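Local coordinates for putative RNase YutE (PDB 1YLM), which is probably the RNase toxin of a putative type VII toxin-antitoxin system, and is probably neutralised by its cognate antitoxin YutD, at residues 54-57 with 58-62; 95-98 with 99-103. All coordinates share one frame; numbering follows the deposited sequence.

Contact 1. Residues 54-57 with 58-62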
# COMPACT_ATOMS: atom_id res chain seq x y z
N ASN A 54 9.66 -14.48 -1.24
CA ASN A 54 8.95 -15.32 -2.23
C ASN A 54 9.83 -15.70 -3.40
O ASN A 54 9.82 -16.86 -3.83
CB ASN A 54 7.67 -14.65 -2.77
CG ASN A 54 6.48 -14.78 -1.84
OD1 ASN A 54 5.66 -13.85 -1.74
ND2 ASN A 54 6.35 -15.92 -1.17
N ASP A 55 10.56 -14.74 -3.96
CA ASP A 55 11.44 -15.02 -5.12
C ASP A 55 12.54 -16.01 -4.75
O ASP A 55 12.88 -16.92 -5.52
CB ASP A 55 12.03 -13.71 -5.69
CG ASP A 55 10.97 -12.84 -6.35
OD1 ASP A 55 9.90 -13.37 -6.72
OD2 ASP A 55 11.21 -11.62 -6.50
N MSE A 56 13.10 -15.85 -3.55
CA MSE A 56 14.10 -16.79 -3.01
C MSE A 56 13.53 -18.21 -2.91
O MSE A 56 14.11 -19.19 -3.36
CB MSE A 56 14.53 -16.35 -1.60
CG MSE A 56 15.38 -15.11 -1.51
SE MSE A 56 17.13 -15.48 -1.84
CE MSE A 56 17.18 -15.07 -3.17
N ILE A 57 12.36 -18.30 -2.29
CA ILE A 57 11.71 -19.58 -2.03
C ILE A 57 11.37 -20.28 -3.35
O ILE A 57 11.71 -21.47 -3.54
CB ILE A 57 10.44 -19.34 -1.16
CG1 ILE A 57 10.85 -19.04 0.29
CG2 ILE A 57 9.47 -20.52 -1.24
CD1 ILE A 57 9.68 -18.54 1.18
N ASP A 58 10.75 -19.55 -4.27
CA ASP A 58 10.38 -20.09 -5.58
C ASP A 58 11.62 -20.52 -6.38
O ASP A 58 11.64 -21.63 -6.93
CB ASP A 58 9.57 -19.08 -6.40
CG ASP A 58 8.20 -18.79 -5.79
OD1 ASP A 58 7.76 -19.49 -4.83
OD2 ASP A 58 7.55 -17.83 -6.26
N GLY A 59 12.63 -19.67 -6.44
CA GLY A 59 13.86 -19.95 -7.21
C GLY A 59 14.67 -21.13 -6.68
O GLY A 59 15.22 -21.93 -7.47
N PHE A 60 14.78 -21.23 -5.35
CA PHE A 60 15.61 -22.25 -4.69
C PHE A 60 14.84 -23.47 -4.20
O PHE A 60 15.38 -24.23 -3.43
CB PHE A 60 16.42 -21.66 -3.54
CG PHE A 60 17.56 -20.78 -3.99
CD1 PHE A 60 17.48 -19.40 -3.85
CD2 PHE A 60 18.71 -21.34 -4.56
CE1 PHE A 60 18.52 -18.57 -4.26
CE2 PHE A 60 19.77 -20.53 -4.99
CZ PHE A 60 19.68 -19.14 -4.83
N ILE A 61 13.60 -23.65 -4.67
CA ILE A 61 12.75 -24.81 -4.30
C ILE A 61 12.73 -25.01 -2.80
O ILE A 61 12.98 -26.12 -2.29
CB ILE A 61 13.21 -26.16 -4.97
CG1 ILE A 61 13.83 -25.90 -6.34
CG2 ILE A 61 12.03 -27.15 -5.04
CD1 ILE A 61 14.38 -27.16 -7.01
N MSE A 62 12.44 -23.93 -2.08
CA MSE A 62 12.27 -24.02 -0.64
C MSE A 62 10.83 -24.42 -0.35
O MSE A 62 9.97 -24.40 -1.24
CB MSE A 62 12.61 -22.67 0.02
CG MSE A 62 14.04 -22.19 -0.21
SE MSE A 62 14.40 -20.54 0.51
CE MSE A 62 16.11 -20.38 0.12
O HOH W 1 8.77 -16.06 -7.54
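Met56, modelled as selenomethionine, and Phe60 lie side by side one helical turn apart, pointing the same way. The Met56 chain bends at chi2 (-82°) and again at chi3, which brings its methyl CE to the rim of the ring, in the ring plane, 3.9 Å from Phe60 CE1. The SE sits off the edge rather than over a face, 5.4 Å from the Phe60 ring centroid, an oblique Met-aromatic contact. A backbone bond from Phe60 N to Met56 O, 2.9 Å long, holds the two residues one turn apart, and their side chains then run alongside each other.

Ile57 and Met62 meet differently, crossing at about a right angle. Met62 runs out extended beyond CG and lays its SE 3.9 Å from Ile57 CG1. What turns Met62 back is the backbone: Ile61 takes left-handed helical angles, and Met62 N then reaches Ile57 O at 3.0 Å, in the carbonyl plane on a lone pair. This 6-to-1 bond, with an apolar pair at the same two positions, resembles those of a Schellman motif.

On another side, a water donates to Asp55 OD1 at 3.0 Å and also approaches Asp58 OD2, while Asp55 OD2 is salt-bridged to Lys8. The turn closes helix 32-59, packed against Ile74 and Leu75 of helix 71-77, Tyr132 and Leu133 of helix 119-137, and Ile9 of helix 6-23.

Contact 2. Residues 95-98 with 99-103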
# COMPACT_ATOMS: atom_id res chain seq x y z
N TYR A 95 3.02 -5.44 10.88
CA TYR A 95 2.38 -4.13 10.65
C TYR A 95 1.70 -3.99 9.27
O TYR A 95 0.99 -3.02 9.02
CB TYR A 95 3.36 -2.97 10.94
CG TYR A 95 2.66 -1.74 11.49
CD1 TYR A 95 2.21 -1.71 12.81
CD2 TYR A 95 2.43 -0.61 10.69
CE1 TYR A 95 1.56 -0.60 13.33
CE2 TYR A 95 1.76 0.51 11.20
CZ TYR A 95 1.33 0.51 12.52
OH TYR A 95 0.68 1.61 13.06
N ARG A 96 1.93 -4.95 8.38
CA ARG A 96 1.44 -4.86 7.01
C ARG A 96 -0.07 -4.66 6.93
O ARG A 96 -0.53 -3.81 6.20
CB ARG A 96 1.82 -6.09 6.18
CG ARG A 96 1.60 -5.90 4.68
CD ARG A 96 1.83 -7.20 3.91
NE ARG A 96 1.68 -7.01 2.47
CZ ARG A 96 0.57 -7.23 1.77
NH1 ARG A 96 -0.54 -7.68 2.36
NH2 ARG A 96 0.57 -7.01 0.46
N LYS A 97 -0.83 -5.44 7.69
CA LYS A 97 -2.29 -5.35 7.61
C LYS A 97 -2.80 -3.95 7.98
O LYS A 97 -3.72 -3.44 7.34
CB LYS A 97 -2.96 -6.42 8.51
CG LYS A 97 -4.48 -6.47 8.41
CD LYS A 97 -5.05 -7.50 9.40
CE LYS A 97 -6.56 -7.73 9.22
NZ LYS A 97 -7.07 -8.83 10.13
N THR A 98 -2.18 -3.34 8.98
CA THR A 98 -2.52 -1.97 9.36
C THR A 98 -2.24 -0.99 8.21
O THR A 98 -3.06 -0.11 7.92
CB THR A 98 -1.77 -1.53 10.64
OG1 THR A 98 -2.14 -2.41 11.72
CG2 THR A 98 -2.15 -0.09 11.00
N LEU A 99 -1.10 -1.16 7.56
CA LEU A 99 -0.71 -0.25 6.47
C LEU A 99 -1.55 -0.40 5.21
O LEU A 99 -1.85 0.61 4.56
CB LEU A 99 0.78 -0.42 6.15
CG LEU A 99 1.71 0.23 7.17
CD1 LEU A 99 3.13 -0.31 6.98
CD2 LEU A 99 1.69 1.76 7.07
N VAL A 100 -1.95 -1.63 4.88
CA VAL A 100 -2.61 -1.90 3.59
C VAL A 100 -4.12 -2.11 3.66
O VAL A 100 -4.83 -1.89 2.68
CB VAL A 100 -1.95 -3.07 2.82
CG1 VAL A 100 -0.44 -2.86 2.73
CG2 VAL A 100 -2.29 -4.40 3.45
N GLN A 101 -4.60 -2.56 4.81
CA GLN A 101 -6.01 -2.92 4.96
C GLN A 101 -6.73 -2.06 6.01
O GLN A 101 -7.82 -1.56 5.75
CB GLN A 101 -6.12 -4.40 5.30
CG GLN A 101 -7.54 -4.93 5.29
CD GLN A 101 -7.60 -6.38 5.74
OE1 GLN A 101 -6.77 -7.20 5.34
NE2 GLN A 101 -8.57 -6.70 6.59
N GLN A 102 -6.12 -1.90 7.19
CA GLN A 102 -6.75 -1.14 8.27
C GLN A 102 -6.06 0.21 8.43
O GLN A 102 -5.61 0.60 9.52
CB GLN A 102 -6.74 -1.95 9.58
CG GLN A 102 -7.57 -3.26 9.53
CD GLN A 102 -7.33 -4.17 10.73
OE1 GLN A 102 -6.30 -4.09 11.40
NE2 GLN A 102 -8.28 -5.06 10.99
N TYR A 103 -6.00 0.94 7.32
CA TYR A 103 -5.17 2.14 7.23
C TYR A 103 -5.71 3.31 8.07
O TYR A 103 -4.94 4.22 8.39
CB TYR A 103 -4.98 2.55 5.77
CG TYR A 103 -6.27 2.57 4.99
CD1 TYR A 103 -7.12 3.68 5.04
CD2 TYR A 103 -6.64 1.47 4.21
CE1 TYR A 103 -8.32 3.70 4.32
CE2 TYR A 103 -7.83 1.48 3.49
CZ TYR A 103 -8.66 2.59 3.55
OH TYR A 103 -9.83 2.58 2.82
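Lys97 O is gripped by two backbone N-H groups, Gln101 N at 2.8 Å and Gln102 N at 2.9 Å. The second bond is the straighter, with 165° at the hydrogen against 146°, and the shared acceptor goes with the change of hydrogen-bonding pattern after Val100. Just beyond, the CA of Tyr103 makes a C-H contact to Thr98 O at 3.2 Å.

The Lys97 chain is extended throughout, and its CE rests against two glutamine amides, 3.5 Å from Gln101 NE2 and 3.6 Å from Gln102 NE2. Arg96 leaves the helix with CG anti to the backbone N (chi1 -167°) and stays stretched out to NE. Val100 CG2 lies over one face of the Arg96 guanidinium, 3.9 Å from Arg96 NH1, while Arg96 NE is salt-bridged to Glu47 and Tyr68 adds a cation-pi contact. Tyr95 meets Leu99 at its ring edge, CD2 of Tyr95 being 3.7 Å from Leu99 CG, and Thr98 CB sits over the centre of one ring face. The hydroxyl of Tyr95 is hydrogen-bonded to Glu110.

Tyr103 OH hydrogen-bonds Asp51 of the second subunit. Residues 96-103 correspond, by similarity, to the RX(4)HXY motif of HepT RNases, with Gln101 at the histidine position; Arg96 is probably the active-site arginine, as in relatives, in a site probably formed close to the dimer interface.

Contact 1 comes first along the chain and contact 2 follows after helices 71-77 and 83-93; both belong to the HepT-like part of the protein. Their centres are 25 Å apart and their nearest atoms about 9 Å, so they do not touch. Helix 32-59 connects them: contact 1 is its C-terminal end, whereas contact 2 packs on it further back, at Gln39, His43, Ile46 and Leu50. Contact 1 meets only its own chain within the dimer, while contact 2 also reaches the second subunit. One therefore finishes the long helix within the subunit's bundle, and the other places the probable catalytic motif beside that helix and against the second subunit.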